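Local structure of MmcQ/YjbR family DNA-binding protein (Pseudomonas syringae pv. tomato, 3H9X) at residues 60-68 with 105-116. The protein is of unknown function but adopts a "double wing" DNA-binding motif and belongs to the MmcQ/YjbR family, so it probably binds DNA. Residues are numbered along the deposited sequence; the frame is centred on the assembly and turned at random.
Sequences DVIDLKVQP and IHSLIEDSFQLT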
# COMPACT_ATOMS: atom_id res chain seq x y z
N ASP A 60 -1.40 6.74 -7.57
CA ASP A 60 -0.43 6.33 -6.57
C ASP A 60 -1.17 5.43 -5.60
O ASP A 60 -2.18 5.83 -5.03
CB ASP A 60 0.16 7.53 -5.82
CG ASP A 60 1.45 8.03 -6.44
OD1 ASP A 60 1.70 7.70 -7.63
OD2 ASP A 60 2.20 8.76 -5.75
N VAL A 61 -0.66 4.21 -5.42
CA VAL A 61 -1.30 3.23 -4.55
C VAL A 61 -0.30 2.61 -3.57
O VAL A 61 0.90 2.66 -3.79
CB VAL A 61 -1.97 2.09 -5.42
CG1 VAL A 61 -2.81 2.71 -6.52
CG2 VAL A 61 -0.90 1.18 -6.06
N ILE A 62 -0.81 2.06 -2.47
CA ILE A 62 0.05 1.39 -1.51
C ILE A 62 -0.53 0.01 -1.29
O ILE A 62 -1.76 -0.17 -1.23
CB ILE A 62 0.13 2.07 -0.14
CG1 ILE A 62 -1.28 2.34 0.38
CG2 ILE A 62 1.00 3.31 -0.22
CD1 ILE A 62 -1.33 2.73 1.81
N ASP A 63 0.35 -0.98 -1.19
CA ASP A 63 -0.06 -2.35 -0.96
C ASP A 63 0.22 -2.66 0.49
O ASP A 63 1.30 -2.37 1.01
CB ASP A 63 0.70 -3.29 -1.88
CG ASP A 63 0.01 -3.45 -3.21
OD1 ASP A 63 -0.64 -2.48 -3.68
OD2 ASP A 63 0.11 -4.53 -3.81
N LEU A 64 -0.79 -3.24 1.13
CA LEU A 64 -0.74 -3.59 2.55
C LEU A 64 -1.14 -5.04 2.75
O LEU A 64 -1.93 -5.58 1.98
CB LEU A 64 -1.70 -2.67 3.32
CG LEU A 64 -1.16 -1.36 3.92
CD1 LEU A 64 -0.16 -0.69 3.00
CD2 LEU A 64 -2.33 -0.43 4.22
N LYS A 65 -0.59 -5.68 3.77
CA LYS A 65 -0.91 -7.09 4.03
C LYS A 65 -2.07 -7.19 5.01
O LYS A 65 -2.14 -6.45 5.98
CB LYS A 65 0.31 -7.80 4.60
CG LYS A 65 0.22 -9.32 4.67
CD LYS A 65 1.49 -9.87 5.32
CE LYS A 65 2.08 -11.05 4.56
NZ LYS A 65 1.11 -12.17 4.36
N VAL A 66 -3.00 -8.09 4.74
CA VAL A 66 -4.13 -8.25 5.62
C VAL A 66 -4.39 -9.72 5.83
O VAL A 66 -3.74 -10.57 5.22
CB VAL A 66 -5.40 -7.59 5.04
CG1 VAL A 66 -5.13 -6.11 4.74
CG2 VAL A 66 -5.85 -8.29 3.79
N GLN A 67 -5.32 -10.03 6.72
CA GLN A 67 -5.67 -11.42 6.99
C GLN A 67 -6.57 -11.91 5.86
O GLN A 67 -7.56 -11.26 5.51
CB GLN A 67 -6.38 -11.53 8.33
CG GLN A 67 -5.49 -11.19 9.49
CD GLN A 67 -6.16 -10.25 10.48
OE1 GLN A 67 -7.15 -10.61 11.13
NE2 GLN A 67 -5.64 -9.03 10.59
N PRO A 68 -6.24 -13.06 5.27
CA PRO A 68 -7.01 -13.65 4.17
C PRO A 68 -8.54 -13.63 4.30
O PRO A 68 -9.24 -13.58 3.29
CB PRO A 68 -6.43 -15.06 4.07
CG PRO A 68 -5.95 -15.34 5.48
CD PRO A 68 -5.29 -14.04 5.83
N ILE A 105 -6.91 4.24 6.71
CA ILE A 105 -5.65 3.84 6.11
C ILE A 105 -4.59 3.63 7.19
O ILE A 105 -3.83 2.67 7.13
CB ILE A 105 -5.13 4.91 5.12
CG1 ILE A 105 -6.01 4.94 3.87
CG2 ILE A 105 -3.68 4.61 4.75
CD1 ILE A 105 -5.69 6.07 2.92
N HIS A 106 -4.51 4.52 8.18
CA HIS A 106 -3.51 4.38 9.24
C HIS A 106 -3.63 3.05 9.96
O HIS A 106 -2.61 2.43 10.29
CB HIS A 106 -3.62 5.51 10.27
CG HIS A 106 -3.20 6.84 9.73
ND1 HIS A 106 -3.61 8.03 10.29
CD2 HIS A 106 -2.45 7.16 8.65
CE1 HIS A 106 -3.14 9.03 9.57
NE2 HIS A 106 -2.43 8.53 8.57
N SER A 107 -4.86 2.62 10.21
CA SER A 107 -5.09 1.36 10.90
C SER A 107 -4.66 0.19 10.03
O SER A 107 -4.05 -0.77 10.53
CB SER A 107 -6.57 1.23 11.29
OG SER A 107 -7.41 1.29 10.16
N LEU A 108 -4.94 0.27 8.72
CA LEU A 108 -4.55 -0.78 7.77
C LEU A 108 -3.01 -0.85 7.71
O LEU A 108 -2.44 -1.95 7.66
CB LEU A 108 -5.15 -0.49 6.39
CG LEU A 108 -6.68 -0.65 6.27
CD1 LEU A 108 -7.19 -0.07 4.96
CD2 LEU A 108 -7.05 -2.10 6.38
N ILE A 109 -2.36 0.32 7.72
CA ILE A 109 -0.90 0.39 7.72
C ILE A 109 -0.41 -0.34 8.99
O ILE A 109 0.61 -1.02 8.96
CB ILE A 109 -0.35 1.85 7.83
CG1 ILE A 109 -0.94 2.77 6.75
CG2 ILE A 109 1.18 1.83 7.73
CD1 ILE A 109 -0.40 2.58 5.35
N GLU A 110 -1.13 -0.18 10.11
CA GLU A 110 -0.78 -0.82 11.37
C GLU A 110 -0.98 -2.33 11.28
O GLU A 110 -0.11 -3.10 11.67
CB GLU A 110 -1.63 -0.26 12.53
CG GLU A 110 -1.31 -0.84 13.93
CD GLU A 110 0.16 -0.69 14.34
OE1 GLU A 110 0.69 0.44 14.29
OE2 GLU A 110 0.78 -1.71 14.73
N ASP A 111 -2.12 -2.74 10.76
CA ASP A 111 -2.42 -4.15 10.61
C ASP A 111 -1.35 -4.87 9.78
O ASP A 111 -0.91 -5.95 10.16
CB ASP A 111 -3.80 -4.31 9.96
CG ASP A 111 -4.92 -4.09 10.96
OD1 ASP A 111 -4.77 -3.25 11.88
OD2 ASP A 111 -5.97 -4.75 10.81
N SER A 112 -0.92 -4.27 8.67
CA SER A 112 0.11 -4.85 7.80
C SER A 112 1.44 -4.90 8.54
O SER A 112 2.22 -5.83 8.35
CB SER A 112 0.25 -4.00 6.52
OG SER A 112 1.17 -4.55 5.62
N PHE A 113 1.68 -3.90 9.38
CA PHE A 113 2.91 -3.82 10.17
C PHE A 113 2.98 -4.98 11.17
O PHE A 113 3.97 -5.70 11.22
CB PHE A 113 2.97 -2.49 10.92
CG PHE A 113 4.30 -2.21 11.56
CD1 PHE A 113 5.41 -1.90 10.79
CD2 PHE A 113 4.46 -2.29 12.94
CE1 PHE A 113 6.65 -1.66 11.38
CE2 PHE A 113 5.69 -2.06 13.53
CZ PHE A 113 6.79 -1.74 12.75
N GLN A 114 1.92 -5.16 11.96
CA GLN A 114 1.83 -6.23 12.95
C GLN A 114 1.77 -7.62 12.33
O GLN A 114 2.21 -8.58 12.93
CB GLN A 114 0.59 -6.06 13.84
CG GLN A 114 0.60 -4.89 14.81
CD GLN A 114 1.84 -4.86 15.69
OE1 GLN A 114 2.18 -5.85 16.34
NE2 GLN A 114 2.52 -3.73 15.71
N LEU A 115 1.21 -7.72 11.14
CA LEU A 115 1.07 -8.99 10.44
C LEU A 115 2.42 -9.49 9.94
O LEU A 115 2.58 -10.66 9.59
CB LEU A 115 0.12 -8.83 9.25
CG LEU A 115 -0.93 -9.91 8.97
CD1 LEU A 115 -0.25 -11.29 8.87
CD2 LEU A 115 -1.95 -9.90 10.08
N THR A 116 3.39 -8.58 9.92
CA THR A 116 4.73 -8.88 9.43
C THR A 116 5.83 -8.63 10.46
O THR A 116 7.01 -8.58 10.12
CB THR A 116 5.01 -8.05 8.16
OG1 THR A 116 4.59 -6.71 8.38
CG2 THR A 116 4.24 -8.62 6.98
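Leu64 of strand 58-65 presses against Leu108 and Ile109 of helix 102-115, and Ile62 against Ile109, joining the central strand of the antiparallel sheet to the C-terminal helix in this alpha-beta "double wing" fold. Branched aliphatic side chains suit this layer because they bring methyl groups into contact and have no polar atoms to satisfy. The CD2 methyl of Leu64 lies 3.6 Å from CB of Leu108, the two side chains crossing at about a right angle, and also touches CD1 of Ile109 at 3.7 Å. That same CD1 meets CD1 of Ile62, also at 3.7 Å, where these two side chains cross at about a right angle. Ile109 starts out pointing away from the strand, but its first two side-chain torsions together turn the terminal methyl back to both residues. Leu74 of helix 71-74 packs on Leu108, and Leu43 of the adjacent strand on Ile62.

Toward the strand's end CA of Lys65 comes within 4.5 Å of CA of Ser112, a close approach that the small serine suits. With OG anti to its own N (chi1 -177°), Ser112 bridges two strands: OG accepts a nearly straight bond (171°) from Lys65 N at 2.8 Å and also hydrogen-bonds to Tyr40 O. Farther out, CD of Lys65 meets CG2 of Thr116, the side chains crossing at a slant, and at the rim Leu115 CD2 rests on CG of Gln67 at 3.8 Å.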